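Local structure of 2-nitropropane dioxygenase (Streptomyces ansochromogenes, 3BW2) at residues G221-A224 with A225-A229; G334-V337 with E338-A342; S246-P249 with G250-R254; G131-R135 with E136-R140. The protein probably acts as an FMN-dependent nitronate monooxygenase, using molecular oxygen to strip the nitro group oxidatively from alkyl nitronates. All coordinates share one frame; numbering follows the deposited sequence.

How the contacts relate
Following the chain from the N terminus, the order is contact 4 (131-140), contact 1 (221-229), contact 3 (246-254) and contact 2 (334-342). All four are local, each closing a turn or two of backbone, so they come in series and none nests in or crosses another. Contacts 4 and 3 lie where a loop enters a helix, on opposite sides of the chain's centre; contacts 1 and 2 lie within helices 220-228 and 333-350. Only contacts 1 and 2 touch, I223 CD1 resting 4.2 Å from L340 CB, which ties a barrel helix to the C-terminal helix. Contacts 2 and 3 approach to about 9 Å between nearest atoms.

Contact 1 (G221-A224 with A225-A229); sequences GQIA and AVLAA
From G221 to A228 the chain is one helix, in which A225 N, V226 N, L227 N and A228 N reach back four residues to the carbonyl oxygens of G221, Q222, I223 and A224; V226 N to Q222 O is the straightest of the four bonds, 3.0 Å with 161° at the hydrogen. At the C-terminal end A229 N turns back to A225 O, with a weak second bond to V226 O. Side-chain carbons of A225, V226 and L227 lie close to carbonyl oxygens of the preceding turn. V226 packs tightly: with chi1 at -62°, CG2 stands between its own backbone N and carbonyl carbon and presses to 3.0 Å from I223 O, while CG1 lies 3.5 Å from Q222 O. One turn above I223, L227 places CG 3.2 Å from I223 O, and its CD1 meets I223 CG2 more loosely at 4.4 Å. A225 CB rests 3.2 Å from Q222 O. The buried amide of Q222 turns elsewhere: OE1 accepts from the backbone N atoms of M218 and R219, and NE2 donates to L197 O of the second subunit and weakly to the backbone of G216, an FMN-binding residue. I223 and V226 face A234 of strand 233-236, A224 lies against L344 and A347 of helix 333-350, and the same alanine packs on A228 of the second subunit. Helix 220-228 is the helix of the beta-alpha-beta unit between strands 211-214 and 233-236 of the TIM barrel, with part of its surface given to the dimer interface.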
ATOM      1  N   GLY A 221       4.630  10.823  12.822  1.00 14.21           N
ATOM      2  CA  GLY A 221       4.994   9.452  13.153  1.00 15.68           C
ATOM      3  C   GLY A 221       5.262   8.622  11.908  1.00 15.52           C
ATOM      4  O   GLY A 221       6.070   7.691  11.922  1.00 16.46           O
ATOM      5  N   GLN A 222       4.562   8.951  10.826  1.00 15.87           N
ATOM      6  CA  GLN A 222       4.742   8.249   9.567  1.00 15.54           C
ATOM      7  C   GLN A 222       6.062   8.699   8.951  1.00 16.24           C
ATOM      8  O   GLN A 222       6.704   7.943   8.223  1.00 16.88           O
ATOM      9  CB  GLN A 222       3.575   8.543   8.624  1.00 17.42           C
ATOM     10  CG  GLN A 222       2.279   7.883   9.057  1.00 16.63           C
ATOM     11  CD  GLN A 222       1.087   8.377   8.271  1.00 17.52           C
ATOM     12  OE1 GLN A 222       0.709   9.541   8.373  1.00 17.07           O
ATOM     13  NE2 GLN A 222       0.490   7.495   7.478  1.00 17.30           N
ATOM     14  N   ILE A 223       6.468   9.931   9.244  1.00 16.12           N
ATOM     15  CA  ILE A 223       7.739  10.427   8.730  1.00 16.38           C
ATOM     16  C   ILE A 223       8.844   9.638   9.440  1.00 17.65           C
ATOM     17  O   ILE A 223       9.806   9.192   8.813  1.00 18.73           O
ATOM     18  CB  ILE A 223       7.907  11.948   8.988  1.00 15.72           C
ATOM     19  CG1 ILE A 223       6.833  12.726   8.207  1.00 15.96           C
ATOM     20  CG2 ILE A 223       9.300  12.395   8.562  1.00 15.96           C
ATOM     21  CD1 ILE A 223       6.880  14.244   8.397  1.00 16.42           C
ATOM     22  N   ALA A 224       8.692   9.449  10.746  1.00 16.78           N
ATOM     23  CA  ALA A 224       9.671   8.686  11.518  1.00 17.47           C
ATOM     24  C   ALA A 224       9.694   7.261  10.980  1.00 17.87           C
ATOM     25  O   ALA A 224      10.747   6.627  10.904  1.00 19.33           O
ATOM     26  CB  ALA A 224       9.290   8.675  12.998  1.00 15.77           C
ATOM     27  N   ALA A 225       8.519   6.763  10.606  1.00 16.65           N
ATOM     28  CA  ALA A 225       8.398   5.417  10.074  1.00 16.94           C
ATOM     29  C   ALA A 225       9.243   5.230   8.817  1.00 18.09           C
ATOM     30  O   ALA A 225      10.029   4.285   8.733  1.00 18.35           O
ATOM     31  CB  ALA A 225       6.927   5.100   9.771  1.00 16.62           C
ATOM     32  N   VAL A 226       9.089   6.121   7.840  1.00 18.74           N
ATOM     33  CA  VAL A 226       9.859   5.985   6.603  1.00 19.97           C
ATOM     34  C   VAL A 226      11.355   6.169   6.824  1.00 21.27           C
ATOM     35  O   VAL A 226      12.166   5.550   6.132  1.00 22.11           O
ATOM     36  CB  VAL A 226       9.376   6.966   5.503  1.00 18.41           C
ATOM     37  CG1 VAL A 226       7.925   6.668   5.149  1.00 18.81           C
ATOM     38  CG2 VAL A 226       9.540   8.412   5.963  1.00 19.91           C
ATOM     39  N   LEU A 227      11.724   7.014   7.781  1.00 22.61           N
ATOM     40  CA  LEU A 227      13.137   7.230   8.071  1.00 23.71           C
ATOM     41  C   LEU A 227      13.716   5.929   8.620  1.00 24.63           C
ATOM     42  O   LEU A 227      14.815   5.514   8.245  1.00 24.64           O
ATOM     43  CB  LEU A 227      13.311   8.357   9.096  1.00 23.98           C
ATOM     44  CG  LEU A 227      12.900   9.762   8.641  1.00 25.82           C
ATOM     45  CD1 LEU A 227      13.157  10.765   9.762  1.00 25.28           C
ATOM     46  CD2 LEU A 227      13.681  10.146   7.395  1.00 24.07           C
ATOM     47  N   ALA A 228      12.960   5.287   9.505  1.00 23.34           N
ATOM     48  CA  ALA A 228      13.380   4.028  10.105  1.00 24.19           C
ATOM     49  C   ALA A 228      13.550   2.969   9.027  1.00 24.63           C
ATOM     50  O   ALA A 228      14.394   2.082   9.147  1.00 26.57           O
ATOM     51  CB  ALA A 228      12.345   3.562  11.127  1.00 21.79           C
ATOM     52  N   ALA A 229      12.747   3.069   7.973  1.00 23.60           N
ATOM     53  CA  ALA A 229      12.801   2.108   6.880  1.00 24.31           C
ATOM     54  C   ALA A 229      13.839   2.426   5.803  1.00 24.49           C
ATOM     55  O   ALA A 229      13.902   1.738   4.784  1.00 26.86           O
ATOM     56  CB  ALA A 229      11.423   1.965   6.252  1.00 22.94           C
TER

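Contact 2 (G334-V337 with E338-A342); sequences GRLV and EVLAA
Helix 333-350, the C-terminal helix, carries on one flank a salt bridge between R335 and E338, three residues apart, and on another a leucine pair, L336 and L340. R335 NE donates to E338 OE2 at 2.9 Å, with 155° at the hydrogen. R335 is bent at chi2 and chi3, which turns its guanidinium toward E338, outside the helix surface, while E338 runs out extended; the two flat groups are turned 59° apart, and the nitrogen meets OE2 from above the carboxylate plane. Water 1, at the guanidinium edge, donates to E338 OE2 and accepts weakly from R335 NH2. On the buried flank L336 CG lies 3.9 Å from L340 CD1; a chi1 of 173° sets the L336 branch so that its CD1 also comes 4.0 Å from L340 CG. L336 packs on F240 of helix 238-241 and on T243 as well. Replacing L336 by an alanine would probably leave a gap between L340 and F240. Beneath, V339 N bonds R335 O and L340 N bonds L336 O, both 2.9 Å. Such a split, charged pair outward and leucines inward, is characteristic of an amphipathic surface helix.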
ATOM      1  N   GLY A 334       3.178  26.631   7.296  1.00 18.88           N
ATOM      2  CA  GLY A 334       4.275  26.756   8.241  1.00 18.00           C
ATOM      3  C   GLY A 334       3.951  26.096   9.573  1.00 18.70           C
ATOM      4  O   GLY A 334       4.813  25.472  10.193  1.00 17.19           O
ATOM      5  N   ARG A 335       2.705  26.231  10.016  1.00 17.24           N
ATOM      6  CA  ARG A 335       2.293  25.632  11.274  1.00 18.09           C
ATOM      7  C   ARG A 335       2.201  24.112  11.122  1.00 18.83           C
ATOM      8  O   ARG A 335       2.465  23.371  12.067  1.00 18.56           O
ATOM      9  CB  ARG A 335       0.945  26.209  11.727  1.00 17.24           C
ATOM     10  CG  ARG A 335       0.900  27.745  11.803  1.00 18.71           C
ATOM     11  CD  ARG A 335       2.121  28.353  12.505  1.00 18.67           C
ATOM     12  NE  ARG A 335       2.267  27.930  13.897  1.00 20.28           N
ATOM     13  CZ  ARG A 335       1.598  28.437  14.933  1.00 21.39           C
ATOM     14  NH1 ARG A 335       0.710  29.410  14.761  1.00 20.62           N
ATOM     15  NH2 ARG A 335       1.826  27.972  16.155  1.00 18.20           N
ATOM     16  N   LEU A 336       1.839  23.648   9.929  1.00 20.76           N
ATOM     17  CA  LEU A 336       1.744  22.208   9.680  1.00 20.90           C
ATOM     18  C   LEU A 336       3.136  21.581   9.768  1.00 20.90           C
ATOM     19  O   LEU A 336       3.295  20.459  10.249  1.00 20.52           O
ATOM     20  CB  LEU A 336       1.145  21.926   8.296  1.00 19.50           C
ATOM     21  CG  LEU A 336       1.156  20.449   7.879  1.00 20.06           C
ATOM     22  CD1 LEU A 336       0.324  19.621   8.864  1.00 19.39           C
ATOM     23  CD2 LEU A 336       0.612  20.312   6.466  1.00 18.63           C
ATOM     24  N   VAL A 337       4.143  22.306   9.290  1.00 20.22           N
ATOM     25  CA  VAL A 337       5.508  21.802   9.350  1.00 18.79           C
ATOM     26  C   VAL A 337       5.907  21.675  10.816  1.00 20.65           C
ATOM     27  O   VAL A 337       6.536  20.692  11.213  1.00 20.03           O
ATOM     28  CB  VAL A 337       6.493  22.746   8.626  1.00 19.34           C
ATOM     29  CG1 VAL A 337       7.927  22.295   8.884  1.00 15.43           C
ATOM     30  CG2 VAL A 337       6.203  22.746   7.123  1.00 15.92           C
ATOM     31  N   GLU A 338       5.520  22.666  11.621  1.00 20.48           N
ATOM     32  CA  GLU A 338       5.831  22.658  13.047  1.00 21.91           C
ATOM     33  C   GLU A 338       5.166  21.477  13.747  1.00 21.94           C
ATOM     34  O   GLU A 338       5.789  20.806  14.573  1.00 22.12           O
ATOM     35  CB  GLU A 338       5.384  23.972  13.699  1.00 24.09           C
ATOM     36  CG  GLU A 338       6.137  25.192  13.183  1.00 26.61           C
ATOM     37  CD  GLU A 338       5.615  26.499  13.760  1.00 29.10           C
ATOM     38  OE1 GLU A 338       6.166  27.565  13.396  1.00 29.17           O
ATOM     39  OE2 GLU A 338       4.663  26.463  14.575  1.00 27.78           O
ATOM     40  N   VAL A 339       3.901  21.221  13.423  1.00 20.77           N
ATOM     41  CA  VAL A 339       3.188  20.101  14.027  1.00 19.48           C
ATOM     42  C   VAL A 339       3.846  18.792  13.592  1.00 19.14           C
ATOM     43  O   VAL A 339       4.084  17.903  14.411  1.00 17.69           O
ATOM     44  CB  VAL A 339       1.702  20.083  13.607  1.00 22.36           C
ATOM     45  CG1 VAL A 339       1.019  18.838  14.152  1.00 23.09           C
ATOM     46  CG2 VAL A 339       1.005  21.328  14.123  1.00 23.70           C
ATOM     47  N   LEU A 340       4.138  18.668  12.301  1.00 18.29           N
ATOM     48  CA  LEU A 340       4.780  17.456  11.801  1.00 18.15           C
ATOM     49  C   LEU A 340       6.130  17.256  12.483  1.00 17.61           C
ATOM     50  O   LEU A 340       6.490  16.134  12.850  1.00 18.19           O
ATOM     51  CB  LEU A 340       4.961  17.534  10.281  1.00 16.81           C
ATOM     52  CG  LEU A 340       3.666  17.534   9.456  1.00 16.14           C
ATOM     53  CD1 LEU A 340       3.980  17.822   7.992  1.00 13.58           C
ATOM     54  CD2 LEU A 340       2.964  16.180   9.600  1.00 17.00           C
ATOM     55  N   ALA A 341       6.873  18.346  12.662  1.00 17.20           N
ATOM     56  CA  ALA A 341       8.183  18.276  13.308  1.00 17.95           C
ATOM     57  C   ALA A 341       8.055  17.781  14.747  1.00 18.60           C
ATOM     58  O   ALA A 341       8.872  16.989  15.216  1.00 20.32           O
ATOM     59  CB  ALA A 341       8.852  19.642  13.287  1.00 16.80           C
ATOM     60  N   ALA A 342       7.026  18.251  15.444  1.00 19.43           N
ATOM     61  CA  ALA A 342       6.790  17.851  16.825  1.00 20.43           C
ATOM     62  C   ALA A 342       6.384  16.385  16.894  1.00 21.07           C
ATOM     63  O   ALA A 342       6.810  15.657  17.789  1.00 21.19           O
ATOM     64  CB  ALA A 342       5.701  18.719  17.440  1.00 19.30           C
TER
HETATM   65  O   HOH W   1       4.111  25.633  16.858  1.00 21.22           O

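Contact 3 (S246-P249 with G250-R254); sequences SGAP and GPHKR
P249 O is gripped by two backbone N-H groups of the helix it introduces: K253 N, at 3.0 Å and nearly in line with the C=O bond, and H252 N, at 2.9 Å but bent to 128° and therefore weak. P249 occupies the N-cap position, and its ring CD lies 4.1 Å from H252 CB while P249 CB touches P251 CD. K253 reaches back to the loop. Its chain runs extended beyond CG, passing alongside A248, whose CB lies 4.1 Å from K253 CG, and ends with NZ 2.9 Å from S246 O. NZ also donates to T243 O, so two backbone oxygens of the loop hold this ammonium group. With a methionine in place of K253, S246 O and T243 O would probably both lose their donor and the loop would be freer to move away from the helix. S246 is fixed in its turn: a chi1 of 165° swings OG away from the serine's own N and to A248 N, from which it accepts at 3.1 Å, an ST turn, and OG is also hydrogen-bonded to L241 O. The H252 ring leads away from the loop, NE2 being hydrogen-bonded to W320 O, and the side chain comes within about 5 Å of the FMN. The whole is a helix N-terminus with P249 at the N-cap, joined to the preceding ST turn by the bond from K253 to S246, beside the flavin site of the TIM barrel.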
ATOM      1  N   SER A 246      -2.140  26.706   0.122  1.00 18.57           N
ATOM      2  CA  SER A 246      -2.446  25.870  -1.034  1.00 17.34           C
ATOM      3  C   SER A 246      -3.463  26.564  -1.916  1.00 18.73           C
ATOM      4  O   SER A 246      -4.441  27.134  -1.425  1.00 17.74           O
ATOM      5  CB  SER A 246      -3.012  24.518  -0.599  1.00 17.05           C
ATOM      6  OG  SER A 246      -3.614  23.870  -1.704  1.00 14.67           O
ATOM      7  N   GLY A 247      -3.241  26.501  -3.225  1.00 17.27           N
ATOM      8  CA  GLY A 247      -4.157  27.142  -4.145  1.00 17.78           C
ATOM      9  C   GLY A 247      -5.236  26.211  -4.657  1.00 17.32           C
ATOM     10  O   GLY A 247      -5.925  26.537  -5.620  1.00 18.89           O
ATOM     11  N   ALA A 248      -5.381  25.050  -4.026  1.00 17.61           N
ATOM     12  CA  ALA A 248      -6.397  24.088  -4.439  1.00 17.95           C
ATOM     13  C   ALA A 248      -7.777  24.700  -4.237  1.00 18.21           C
ATOM     14  O   ALA A 248      -8.011  25.396  -3.255  1.00 17.82           O
ATOM     15  CB  ALA A 248      -6.273  22.805  -3.624  1.00 17.56           C
ATOM     16  N   PRO A 249      -8.708  24.449  -5.172  1.00 18.65           N
ATOM     17  CA  PRO A 249     -10.067  24.983  -5.083  1.00 19.90           C
ATOM     18  C   PRO A 249     -10.739  24.596  -3.771  1.00 19.82           C
ATOM     19  O   PRO A 249     -10.475  23.522  -3.224  1.00 17.61           O
ATOM     20  CB  PRO A 249     -10.760  24.356  -6.289  1.00 21.28           C
ATOM     21  CG  PRO A 249      -9.644  24.223  -7.281  1.00 21.86           C
ATOM     22  CD  PRO A 249      -8.524  23.691  -6.422  1.00 19.58           C
ATOM     23  N   GLY A 250     -11.610  25.474  -3.279  1.00 18.92           N
ATOM     24  CA  GLY A 250     -12.309  25.211  -2.033  1.00 19.89           C
ATOM     25  C   GLY A 250     -13.055  23.888  -2.020  1.00 20.08           C
ATOM     26  O   GLY A 250     -13.010  23.171  -1.019  1.00 20.61           O
ATOM     27  N   PRO A 251     -13.766  23.537  -3.104  1.00 20.05           N
ATOM     28  CA  PRO A 251     -14.499  22.265  -3.129  1.00 20.10           C
ATOM     29  C   PRO A 251     -13.549  21.070  -3.018  1.00 20.93           C
ATOM     30  O   PRO A 251     -13.930  19.995  -2.539  1.00 16.79           O
ATOM     31  CB  PRO A 251     -15.221  22.306  -4.480  1.00 20.06           C
ATOM     32  CG  PRO A 251     -15.412  23.772  -4.718  1.00 20.42           C
ATOM     33  CD  PRO A 251     -14.089  24.350  -4.289  1.00 18.09           C
ATOM     34  N   HIS A 252     -12.313  21.267  -3.469  1.00 19.45           N
ATOM     35  CA  HIS A 252     -11.308  20.215  -3.420  1.00 18.99           C
ATOM     36  C   HIS A 252     -10.798  20.069  -1.984  1.00 18.49           C
ATOM     37  O   HIS A 252     -10.688  18.960  -1.463  1.00 18.34           O
ATOM     38  CB  HIS A 252     -10.160  20.550  -4.385  1.00 18.22           C
ATOM     39  CG  HIS A 252      -9.189  19.429  -4.588  1.00 18.93           C
ATOM     40  ND1 HIS A 252      -8.288  19.407  -5.633  1.00 17.10           N
ATOM     41  CD2 HIS A 252      -8.958  18.302  -3.871  1.00 17.41           C
ATOM     42  CE1 HIS A 252      -7.545  18.318  -5.549  1.00 18.36           C
ATOM     43  NE2 HIS A 252      -7.929  17.631  -4.489  1.00 17.36           N
ATOM     44  N   LYS A 253     -10.493  21.190  -1.340  1.00 18.25           N
ATOM     45  CA  LYS A 253     -10.031  21.151   0.041  1.00 17.73           C
ATOM     46  C   LYS A 253     -11.139  20.594   0.936  1.00 17.95           C
ATOM     47  O   LYS A 253     -10.881  19.810   1.848  1.00 19.33           O
ATOM     48  CB  LYS A 253      -9.647  22.552   0.527  1.00 18.57           C
ATOM     49  CG  LYS A 253      -8.423  23.158  -0.144  1.00 17.74           C
ATOM     50  CD  LYS A 253      -8.098  24.518   0.464  1.00 17.82           C
ATOM     51  CE  LYS A 253      -6.765  25.049  -0.050  1.00 18.19           C
ATOM     52  NZ  LYS A 253      -6.434  26.376   0.541  1.00 18.30           N
ATOM     53  N   ARG A 254     -12.378  20.991   0.664  1.00 18.33           N
ATOM     54  CA  ARG A 254     -13.515  20.539   1.463  1.00 18.54           C
ATOM     55  C   ARG A 254     -13.778  19.041   1.336  1.00 18.61           C
ATOM     56  O   ARG A 254     -14.131  18.378   2.310  1.00 17.08           O
ATOM     57  CB  ARG A 254     -14.777  21.324   1.073  1.00 17.63           C
ATOM     58  CG  ARG A 254     -14.753  22.793   1.511  1.00 21.28           C
ATOM     59  CD  ARG A 254     -16.123  23.464   1.396  1.00 18.08           C
ATOM     60  NE  ARG A 254     -16.495  23.782   0.019  1.00 20.75           N
ATOM     61  CZ  ARG A 254     -16.069  24.855  -0.644  1.00 20.20           C
ATOM     62  NH1 ARG A 254     -15.251  25.721  -0.063  1.00 21.71           N
ATOM     63  NH2 ARG A 254     -16.465  25.065  -1.890  1.00 20.43           N
TER

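Contact 4 (G131-R135 with E136-R140); sequences GVPDR and EVIAR
P133 and V137 form the close-packed half of this helix start, while D134, R135 and E136 line its solvent side. On the inner side P133 CB lies 4.0 Å from V137 CG1, and P133 CG stands 4.2 Å from I138 CD1, so the ring sits against two successive helix residues. The same ring reaches F128 of strand 125-129 and V150 of strand 147-152, and V137 leans on Y111 and L115 of helix 111-120. The outer side is polar. D134 is the N-cap: with chi1 at -175° its side chain lies alongside that of E136, and OD1 takes the hydrogen of E136 N at 2.7 Å, nearly straight at 164°, through its anti lone pair. The negative carboxylate so placed is likely to interact favourably with the positive end of the helix dipole. D134 O accepts from V137 N at 3.0 Å, the donor lying well above the carbonyl plane, and weakly from I138 N; A139 N to R135 O (3.0 Å) continues the i to i+4 pattern. Further out, the charged ends of R135 and E136 are bridged by water 2, which accepts from R135 NE at 3.0 Å and donates to E136 OE2 at 2.8 Å, R135 NE and E136 OE2 themselves being 5.2 Å apart. This is an aspartate N-cap with a hydrophobic staple from P133 to I138, opening helix 135-143 after strand 125-129 on the outside of the TIM barrel.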
ATOM      1  N   GLY A 131       8.796   9.444 -15.782  1.00 18.90           N
ATOM      2  CA  GLY A 131       9.952   8.926 -16.486  1.00 19.51           C
ATOM      3  C   GLY A 131      11.281   9.432 -15.970  1.00 19.42           C
ATOM      4  O   GLY A 131      11.347  10.097 -14.939  1.00 19.18           O
ATOM      5  N   VAL A 132      12.340   9.122 -16.713  1.00 20.02           N
ATOM      6  CA  VAL A 132      13.696   9.510 -16.357  1.00 20.44           C
ATOM      7  C   VAL A 132      14.347  10.310 -17.488  1.00 21.98           C
ATOM      8  O   VAL A 132      14.272   9.927 -18.657  1.00 22.12           O
ATOM      9  CB  VAL A 132      14.582   8.268 -16.104  1.00 22.44           C
ATOM     10  CG1 VAL A 132      15.920   8.694 -15.526  1.00 19.57           C
ATOM     11  CG2 VAL A 132      13.873   7.294 -15.177  1.00 22.29           C
ATOM     12  N   PRO A 133      14.996  11.431 -17.151  1.00 21.81           N
ATOM     13  CA  PRO A 133      15.664  12.277 -18.148  1.00 21.47           C
ATOM     14  C   PRO A 133      16.924  11.603 -18.696  1.00 20.59           C
ATOM     15  O   PRO A 133      17.481  10.711 -18.058  1.00 20.10           O
ATOM     16  CB  PRO A 133      16.026  13.535 -17.358  1.00 20.86           C
ATOM     17  CG  PRO A 133      15.086  13.520 -16.198  1.00 23.81           C
ATOM     18  CD  PRO A 133      15.009  12.074 -15.827  1.00 20.86           C
ATOM     19  N   ASP A 134      17.363  12.036 -19.877  1.00 20.91           N
ATOM     20  CA  ASP A 134      18.581  11.517 -20.483  1.00 19.97           C
ATOM     21  C   ASP A 134      19.664  11.805 -19.448  1.00 19.84           C
ATOM     22  O   ASP A 134      19.582  12.806 -18.734  1.00 19.15           O
ATOM     23  CB  ASP A 134      18.882  12.275 -21.776  1.00 23.39           C
ATOM     24  CG  ASP A 134      20.072  11.714 -22.519  1.00 24.69           C
ATOM     25  OD1 ASP A 134      21.212  11.812 -22.011  1.00 25.23           O
ATOM     26  OD2 ASP A 134      19.862  11.165 -23.620  1.00 28.63           O
ATOM     27  N   ARG A 135      20.671  10.946 -19.348  1.00 20.26           N
ATOM     28  CA  ARG A 135      21.712  11.176 -18.353  0.99 22.02           C
ATOM     29  C   ARG A 135      22.498  12.452 -18.628  1.00 20.27           C
ATOM     30  O   ARG A 135      23.199  12.941 -17.748  1.00 21.51           O
ATOM     31  CB  ARG A 135      22.660   9.979 -18.266  0.99 23.75           C
ATOM     32  CG  ARG A 135      23.485   9.746 -19.499  0.99 30.74           C
ATOM     33  CD  ARG A 135      24.341   8.499 -19.333  0.99 35.65           C
ATOM     34  NE  ARG A 135      25.224   8.302 -20.477  0.99 40.94           N
ATOM     35  CZ  ARG A 135      25.995   7.233 -20.650  0.99 44.16           C
ATOM     36  NH1 ARG A 135      25.993   6.255 -19.750  0.99 44.34           N
ATOM     37  NH2 ARG A 135      26.773   7.144 -21.722  0.99 45.43           N
ATOM     38  N   GLU A 136      22.379  12.989 -19.841  1.00 18.43           N
ATOM     39  CA  GLU A 136      23.071  14.235 -20.182  1.00 19.56           C
ATOM     40  C   GLU A 136      22.365  15.403 -19.488  1.00 19.21           C
ATOM     41  O   GLU A 136      22.998  16.384 -19.098  1.00 18.16           O
ATOM     42  CB  GLU A 136      23.067  14.465 -21.696  1.00 18.95           C
ATOM     43  CG  GLU A 136      24.054  13.617 -22.482  1.00 21.38           C
ATOM     44  CD  GLU A 136      25.504  13.887 -22.106  1.00 25.26           C
ATOM     45  OE1 GLU A 136      25.812  14.996 -21.612  1.00 24.82           O
ATOM     46  OE2 GLU A 136      26.343  12.988 -22.321  1.00 27.51           O
ATOM     47  N   VAL A 137      21.045  15.295 -19.355  1.00 19.58           N
ATOM     48  CA  VAL A 137      20.248  16.325 -18.694  1.00 18.15           C
ATOM     49  C   VAL A 137      20.635  16.359 -17.213  1.00 18.74           C
ATOM     50  O   VAL A 137      20.868  17.426 -16.648  1.00 19.24           O
ATOM     51  CB  VAL A 137      18.734  16.032 -18.841  1.00 17.78           C
ATOM     52  CG1 VAL A 137      17.918  16.960 -17.955  1.00 18.31           C
ATOM     53  CG2 VAL A 137      18.317  16.209 -20.290  1.00 16.68           C
ATOM     54  N   ILE A 138      20.707  15.185 -16.594  1.00 18.94           N
ATOM     55  CA  ILE A 138      21.090  15.072 -15.190  1.00 18.37           C
ATOM     56  C   ILE A 138      22.492  15.653 -14.993  1.00 19.88           C
ATOM     57  O   ILE A 138      22.735  16.410 -14.051  1.00 18.51           O
ATOM     58  CB  ILE A 138      21.098  13.587 -14.729  1.00 19.60           C
ATOM     59  CG1 ILE A 138      19.680  13.005 -14.807  1.00 20.48           C
ATOM     60  CG2 ILE A 138      21.659  13.470 -13.307  1.00 18.88           C
ATOM     61  CD1 ILE A 138      18.666  13.732 -13.949  1.00 22.38           C
ATOM     62  N   ALA A 139      23.412  15.304 -15.890  1.00 19.98           N
ATOM     63  CA  ALA A 139      24.783  15.792 -15.793  1.00 21.96           C
ATOM     64  C   ALA A 139      24.874  17.312 -15.908  1.00 22.51           C
ATOM     65  O   ALA A 139      25.583  17.962 -15.136  1.00 23.90           O
ATOM     66  CB  ALA A 139      25.647  15.137 -16.861  1.00 22.26           C
ATOM     67  N   ARG A 140      24.156  17.887 -16.861  1.00 22.31           N
ATOM     68  CA  ARG A 140      24.207  19.331 -17.031  1.00 23.53           C
ATOM     69  C   ARG A 140      23.632  20.057 -15.815  1.00 23.81           C
ATOM     70  O   ARG A 140      24.171  21.079 -15.380  1.00 22.65           O
ATOM     71  CB  ARG A 140      23.469  19.748 -18.304  1.00 24.80           C
ATOM     72  CG  ARG A 140      23.776  21.178 -18.724  1.00 32.24           C
ATOM     73  CD  ARG A 140      23.489  21.406 -20.200  1.00 33.49           C
ATOM     74  NE  ARG A 140      24.211  20.454 -21.041  1.00 35.91           N
ATOM     75  CZ  ARG A 140      24.186  20.466 -22.370  1.00 36.89           C
ATOM     76  NH1 ARG A 140      23.477  21.386 -23.013  1.00 35.03           N
ATOM     77  NH2 ARG A 140      24.863  19.555 -23.056  1.00 36.96           N
TER
HETATM   78  O   HOH W   2      25.602  10.307 -22.634  1.00 23.99           O